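Local coordinates for Red carotenoid protein (RCP) (Nostoc sp., PDB 5FCY) that binds carotenoids within an all-helical domain and probably serves in photoprotection of cyanobacteria, at the beta-carotene site. Numbering follows the deposited sequence.

The beta-carotene site. Residues 24, 27, 30-31, 34, 72, 75-76, 99-100, 102-103, 105-106, 109, 116-118, 121, 143, 146. With BCR (beta-carotene), chain B.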
loop_
_atom_site.group_PDB
_atom_site.type_symbol
_atom_site.label_atom_id
_atom_site.label_comp_id
_atom_site.label_asym_id
_atom_site.label_seq_id
_atom_site.Cartn_x
_atom_site.Cartn_y
_atom_site.Cartn_z
ATOM N N ASP A 24 -3.219 8.212 6.189
ATOM C CA ASP A 24 -2.220 8.905 5.383
ATOM C C ASP A 24 -0.810 8.563 5.843
ATOM O O ASP A 24 0.099 8.417 5.018
ATOM C CB ASP A 24 -2.458 10.411 5.441
ATOM C CG ASP A 24 -3.598 10.856 4.544
ATOM O OD1 ASP A 24 -4.133 10.010 3.798
ATOM O OD2 ASP A 24 -3.947 12.056 4.576
ATOM N N LEU A 27 0.038 5.256 4.274
ATOM C CA LEU A 27 0.393 5.388 2.867
ATOM C C LEU A 27 1.777 6.000 2.706
ATOM O O LEU A 27 2.522 5.637 1.787
ATOM C CB LEU A 27 -0.660 6.229 2.146
ATOM C CG LEU A 27 -1.983 5.517 1.858
ATOM C CD1 LEU A 27 -3.101 6.522 1.624
ATOM C CD2 LEU A 27 -1.832 4.596 0.656
ATOM N N PHE A 30 4.371 3.272 3.374
ATOM C CA PHE A 30 4.415 2.359 2.235
ATOM C C PHE A 30 5.165 2.983 1.064
ATOM O O PHE A 30 5.890 2.291 0.342
ATOM C CB PHE A 30 2.984 1.988 1.823
ATOM C CG PHE A 30 2.823 0.594 1.252
ATOM C CD1 PHE A 30 3.788 -0.385 1.413
ATOM C CD2 PHE A 30 1.673 0.270 0.551
ATOM C CE1 PHE A 30 3.604 -1.653 0.891
ATOM C CE2 PHE A 30 1.490 -0.991 0.023
ATOM C CZ PHE A 30 2.458 -1.952 0.191
ATOM N N TRP A 31 5.006 4.295 0.864
ATOM C CA TRP A 31 5.653 4.967 -0.259
ATOM C C TRP A 31 7.162 5.045 -0.073
ATOM O O TRP A 31 7.922 4.799 -1.017
ATOM C CB TRP A 31 5.071 6.369 -0.435
ATOM C CG TRP A 31 5.902 7.252 -1.309
ATOM C CD1 TRP A 31 6.756 8.235 -0.904
ATOM C CD2 TRP A 31 5.965 7.228 -2.740
ATOM N NE1 TRP A 31 7.345 8.827 -1.994
ATOM C CE2 TRP A 31 6.877 8.228 -3.133
ATOM C CE3 TRP A 31 5.339 6.461 -3.726
ATOM C CZ2 TRP A 31 7.177 8.480 -4.468
ATOM C CZ3 TRP A 31 5.638 6.712 -5.052
ATOM C CH2 TRP A 31 6.548 7.714 -5.411
ATOM N N TYR A 34 8.852 1.866 -0.684
ATOM C CA TYR A 34 8.973 1.638 -2.120
ATOM C C TYR A 34 10.201 2.327 -2.700
ATOM O O TYR A 34 10.783 1.838 -3.675
ATOM C CB TYR A 34 7.707 2.116 -2.832
ATOM C CG TYR A 34 7.898 2.418 -4.301
ATOM C CD1 TYR A 34 7.917 1.400 -5.245
ATOM C CD2 TYR A 34 8.048 3.727 -4.746
ATOM C CE1 TYR A 34 8.089 1.676 -6.590
ATOM C CE2 TYR A 34 8.218 4.012 -6.087
ATOM C CZ TYR A 34 8.237 2.984 -7.005
ATOM O OH TYR A 34 8.407 3.271 -8.340
ATOM N N LEU A 72 -6.868 9.011 -4.672
ATOM C CA LEU A 72 -6.465 9.039 -3.273
ATOM C C LEU A 72 -7.504 8.364 -2.389
ATOM O O LEU A 72 -7.162 7.574 -1.502
ATOM C CB LEU A 72 -6.248 10.481 -2.821
ATOM C CG LEU A 72 -6.130 10.642 -1.306
ATOM C CD1 LEU A 72 -5.003 9.765 -0.794
ATOM C CD2 LEU A 72 -5.912 12.091 -0.927
ATOM N N GLN A 75 -7.370 4.426 -2.237
ATOM C CA GLN A 75 -6.307 3.850 -1.421
ATOM C C GLN A 75 -6.627 3.982 0.062
ATOM O O GLN A 75 -6.427 3.040 0.835
ATOM C CB GLN A 75 -4.974 4.518 -1.753
ATOM C CG GLN A 75 -4.584 4.404 -3.214
ATOM C CD GLN A 75 -3.282 5.112 -3.527
ATOM O OE1 GLN A 75 -2.219 4.733 -3.033
ATOM N NE2 GLN A 75 -3.360 6.152 -4.350
ATOM N N ARG A 76 -7.132 5.145 0.476
ATOM C CA ARG A 76 -7.628 5.300 1.840
ATOM C C ARG A 76 -8.745 4.305 2.127
ATOM O O ARG A 76 -8.744 3.630 3.162
ATOM C CB ARG A 76 -8.127 6.726 2.057
ATOM C CG ARG A 76 -7.080 7.802 1.861
ATOM C CD ARG A 76 -7.726 9.176 1.847
ATOM N NE ARG A 76 -6.807 10.230 2.263
ATOM C CZ ARG A 76 -7.143 11.511 2.368
ATOM N NH1 ARG A 76 -8.377 11.901 2.087
ATOM N NH2 ARG A 76 -6.244 12.404 2.753
ATOM N N LEU A 99 -0.686 -7.331 -3.778
ATOM C CA LEU A 99 0.604 -6.662 -3.636
ATOM C C LEU A 99 1.099 -6.119 -4.973
ATOM O O LEU A 99 1.685 -5.032 -5.029
ATOM C CB LEU A 99 1.620 -7.628 -3.029
ATOM C CG LEU A 99 3.042 -7.113 -2.808
ATOM C CD1 LEU A 99 3.047 -5.826 -2.006
ATOM C CD2 LEU A 99 3.855 -8.180 -2.102
ATOM N N LEU A 100 0.878 -6.861 -6.061
ATOM C CA LEU A 100 1.229 -6.353 -7.384
ATOM C C LEU A 100 0.445 -5.088 -7.703
ATOM O O LEU A 100 0.991 -4.134 -8.269
ATOM C CB LEU A 100 0.967 -7.422 -8.444
ATOM C CG LEU A 100 1.794 -8.704 -8.339
ATOM C CD1 LEU A 100 1.227 -9.774 -9.256
ATOM C CD2 LEU A 100 3.250 -8.433 -8.674
ATOM N N TRP A 102 -0.606 -2.863 -5.570
ATOM C CA TRP A 102 0.009 -1.767 -4.833
ATOM C C TRP A 102 1.344 -1.362 -5.444
ATOM O O TRP A 102 1.749 -0.201 -5.323
ATOM C CB TRP A 102 0.177 -2.151 -3.363
ATOM C CG TRP A 102 -1.062 -1.922 -2.564
ATOM C CD1 TRP A 102 -1.965 -2.860 -2.165
ATOM C CD2 TRP A 102 -1.545 -0.664 -2.076
ATOM N NE1 TRP A 102 -2.981 -2.267 -1.452
ATOM C CE2 TRP A 102 -2.745 -0.919 -1.384
ATOM C CE3 TRP A 102 -1.077 0.650 -2.154
ATOM C CZ2 TRP A 102 -3.484 0.091 -0.776
ATOM C CZ3 TRP A 102 -1.811 1.654 -1.548
ATOM C CH2 TRP A 102 -3.001 1.369 -0.869
ATOM N N TYR A 103 2.038 -2.290 -6.104
ATOM C CA TYR A 103 3.266 -1.930 -6.805
ATOM C C TYR A 103 2.969 -1.039 -8.007
ATOM O O TYR A 103 3.608 0.002 -8.194
ATOM C CB TYR A 103 4.014 -3.186 -7.250
ATOM C CG TYR A 103 5.282 -2.874 -8.008
ATOM C CD1 TYR A 103 6.401 -2.384 -7.350
ATOM C CD2 TYR A 103 5.356 -3.058 -9.381
ATOM C CE1 TYR A 103 7.565 -2.089 -8.038
ATOM C CE2 TYR A 103 6.515 -2.767 -10.079
ATOM C CZ TYR A 103 7.617 -2.283 -9.402
ATOM O OH TYR A 103 8.777 -1.991 -10.087
ATOM N N LEU A 105 0.586 0.897 -8.434
ATOM C CA LEU A 105 0.244 2.228 -7.946
ATOM C C LEU A 105 1.496 3.062 -7.723
ATOM O O LEU A 105 1.538 4.242 -8.085
ATOM C CB LEU A 105 -0.558 2.131 -6.649
ATOM C CG LEU A 105 -1.962 1.533 -6.708
ATOM C CD1 LEU A 105 -2.561 1.515 -5.312
ATOM C CD2 LEU A 105 -2.858 2.303 -7.665
ATOM N N SER A 106 2.529 2.466 -7.125
ATOM C CA SER A 106 3.766 3.202 -6.893
ATOM C C SER A 106 4.450 3.555 -8.208
ATOM O O SER A 106 4.964 4.669 -8.366
ATOM C CB SER A 106 4.700 2.389 -5.996
ATOM O OG SER A 106 4.905 1.086 -6.514
ATOM N N MET A 109 2.774 6.364 -9.848
ATOM C CA MET A 109 3.052 7.630 -9.182
ATOM C C MET A 109 4.381 8.229 -9.627
ATOM O O MET A 109 4.479 9.448 -9.808
ATOM C CB MET A 109 3.045 7.434 -7.663
ATOM C CG MET A 109 1.656 7.183 -7.084
ATOM S SD MET A 109 1.659 6.749 -5.334
ATOM C CE MET A 109 2.125 8.311 -4.592
ATOM N N PRO A 116 0.289 12.415 -7.349
ATOM C CA PRO A 116 1.667 12.345 -6.849
ATOM C C PRO A 116 1.728 12.369 -5.329
ATOM O O PRO A 116 0.741 12.603 -4.630
ATOM C CB PRO A 116 2.323 13.589 -7.454
ATOM C CG PRO A 116 1.202 14.557 -7.607
ATOM C CD PRO A 116 -0.018 13.736 -7.931
ATOM N N PHE A 117 2.962 12.112 -4.812
ATOM C CA PHE A 117 3.308 12.134 -3.398
ATOM C C PHE A 117 3.926 13.479 -3.032
ATOM O O PHE A 117 4.720 14.023 -3.807
ATOM C CB PHE A 117 4.297 11.011 -3.081
ATOM C CG PHE A 117 4.611 10.861 -1.620
ATOM C CD1 PHE A 117 3.874 10.000 -0.828
ATOM C CD2 PHE A 117 5.652 11.568 -1.041
ATOM C CE1 PHE A 117 4.164 9.850 0.515
ATOM C CE2 PHE A 117 5.943 11.424 0.302
ATOM C CZ PHE A 117 5.198 10.566 1.081
ATOM N N PRO A 118 3.607 14.064 -1.877
ATOM C CA PRO A 118 4.104 15.413 -1.582
ATOM C C PRO A 118 5.516 15.401 -1.015
ATOM O O PRO A 118 5.850 14.598 -0.139
ATOM C CB PRO A 118 3.093 15.934 -0.556
ATOM C CG PRO A 118 2.672 14.713 0.179
ATOM C CD PRO A 118 2.719 13.566 -0.808
ATOM N N TYR A 121 6.331 15.962 3.064
ATOM C CA TYR A 121 5.806 15.047 4.070
ATOM C C TYR A 121 6.974 14.363 4.767
ATOM O O TYR A 121 7.834 13.767 4.109
ATOM C CB TYR A 121 4.869 14.010 3.448
ATOM C CG TYR A 121 4.007 13.311 4.476
ATOM C CD1 TYR A 121 4.497 12.242 5.211
ATOM C CD2 TYR A 121 2.707 13.733 4.722
ATOM C CE1 TYR A 121 3.716 11.609 6.157
ATOM C CE2 TYR A 121 1.919 13.105 5.664
ATOM C CZ TYR A 121 2.427 12.045 6.379
ATOM O OH TYR A 121 1.636 11.421 7.318
ATOM N N ILE A 143 8.794 -9.081 1.751
ATOM C CA ILE A 143 7.696 -9.528 0.896
ATOM C C ILE A 143 6.589 -10.140 1.744
ATOM O O ILE A 143 5.405 -9.833 1.572
ATOM C CB ILE A 143 8.209 -10.525 -0.160
ATOM C CG1 ILE A 143 9.287 -9.878 -1.031
ATOM C CG2 ILE A 143 7.064 -11.020 -1.046
ATOM C CD1 ILE A 143 10.189 -10.874 -1.698
ATOM N N PHE A 146 4.816 -7.329 3.490
ATOM C CA PHE A 146 3.953 -6.549 2.608
ATOM C C PHE A 146 2.694 -7.324 2.240
ATOM O O PHE A 146 1.593 -6.761 2.228
ATOM C CB PHE A 146 4.718 -6.149 1.346
ATOM C CG PHE A 146 5.991 -5.392 1.618
ATOM C CD1 PHE A 146 6.099 -4.556 2.716
ATOM C CD2 PHE A 146 7.082 -5.524 0.775
ATOM C CE1 PHE A 146 7.268 -3.864 2.965
ATOM C CE2 PHE A 146 8.252 -4.833 1.019
ATOM C CZ PHE A 146 8.346 -4.005 2.115
HETATM C C1 BCR B . -1.573 12.531 0.242
HETATM C C2 BCR B . -1.198 13.787 1.024
HETATM C C3 BCR B . -1.101 13.575 2.532
HETATM C C4 BCR B . -0.597 12.179 2.871
HETATM C C5 BCR B . 0.085 11.565 1.674
HETATM C C6 BCR B . -0.631 11.387 0.565
HETATM C C7 BCR B . -0.559 10.190 -0.337
HETATM C C8 BCR B . 0.217 9.098 -0.175
HETATM C C9 BCR B . 0.194 7.963 -1.146
HETATM C C10 BCR B . 1.038 6.916 -0.955
HETATM C C11 BCR B . 1.122 5.726 -1.822
HETATM C C33 BCR B . 1.540 11.248 1.764
HETATM C C31 BCR B . -1.550 12.896 -1.241
HETATM C C32 BCR B . -2.974 12.121 0.662
HETATM C C34 BCR B . -0.767 8.036 -2.303
HETATM C C12 BCR B . 1.981 4.736 -1.527
HETATM C C13 BCR B . 2.108 3.507 -2.355
HETATM C C14 BCR B . 3.010 2.558 -1.986
HETATM C C15 BCR B . 3.240 1.294 -2.701
HETATM C C16 BCR B . 4.162 0.408 -2.293
HETATM C C17 BCR B . 4.350 -0.840 -3.047
HETATM C C18 BCR B . 5.252 -1.790 -2.732
HETATM C C19 BCR B . 5.301 -3.001 -3.596
HETATM C C20 BCR B . 6.085 -4.061 -3.364
HETATM C C21 BCR B . 6.051 -5.212 -4.278
HETATM C C22 BCR B . 6.837 -6.296 -4.124
HETATM C C23 BCR B . 6.727 -7.386 -5.135
HETATM C C24 BCR B . 7.532 -8.457 -5.148
HETATM C C25 BCR B . 7.447 -9.546 -6.164
HETATM C C26 BCR B . 6.606 -9.534 -7.199
HETATM C C27 BCR B . 5.613 -10.664 -7.338
HETATM C C28 BCR B . 6.179 -11.910 -6.667
HETATM C C29 BCR B . 7.699 -11.953 -6.776
HETATM C C30 BCR B . 8.348 -10.761 -6.074
HETATM C C35 BCR B . 1.212 3.376 -3.555
HETATM C C36 BCR B . 6.154 -1.594 -1.544
HETATM C C37 BCR B . 7.790 -6.325 -2.962
HETATM C C38 BCR B . 6.692 -8.481 -8.276
HETATM C C39 BCR B . 9.667 -10.411 -6.749
HETATM C C40 BCR B . 8.621 -11.151 -4.626
#
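The crystal held a mixture of carotenoids, and the pigment is modelled as beta-carotene, a hydrocarbon; with no polar bond between pigment and protein, the polar anchor of this carotenoid tunnel lies within the protein, beside one end ring. Arg76, its chain extended from CG to NE, grips the carboxylate of Asp24 side-on. Its NE reaches Asp24 OD1 at 3.1 Å, close to the guanidinium plane. Arg76 NH2 reaches Asp24 OD2 at 3.0 Å, also a salt bridge, with OD2 tilted 24° from that plane. Both oxygens use their syn lone pairs, and the pairing probably offsets the cost of charges beside an apolar ring. The CB of Asp24 faces ring carbon C4 at 3.6 Å, while Leu72, CG anti to the backbone N (chi1 167°), lays CD2 over the guanidinium face and sets both methyls against ring methyl C32. Across this ring, Phe117 directs its CE1 rim at methyl C33, with Pro118 CD and the face of Tyr121 near the same methyl.

Along the polyene, Phe30 turns a face to the chain, roughly parallel to it, with C16 over the ring centre, 3.5 Å from its centroid, in a CH-pi contact. Its CE2 edge points onto one face of the Trp102 indole, whose opposite face meets Leu105 CD1. The indole turns its CE3 rim to methyl C35 (3.8 Å), the methyl lying in the indole plane. Met109, bent at chi3 (70°), brings SD to within 3.7 Å of C11 and its CE close to methyl C34. Toward the other ring, Leu100 CD2 packs on C38 at 3.5 Å, and Ile143 CD1 touches the geminal methyl C40.

In this helical fold of the orange carotenoid protein N-terminal family, the elongated pigment threads between helices 23-35 and 95-110, with helix 68-79 and the loop carrying residues 116-121 around one end ring and helix 139-150 flanking the other half.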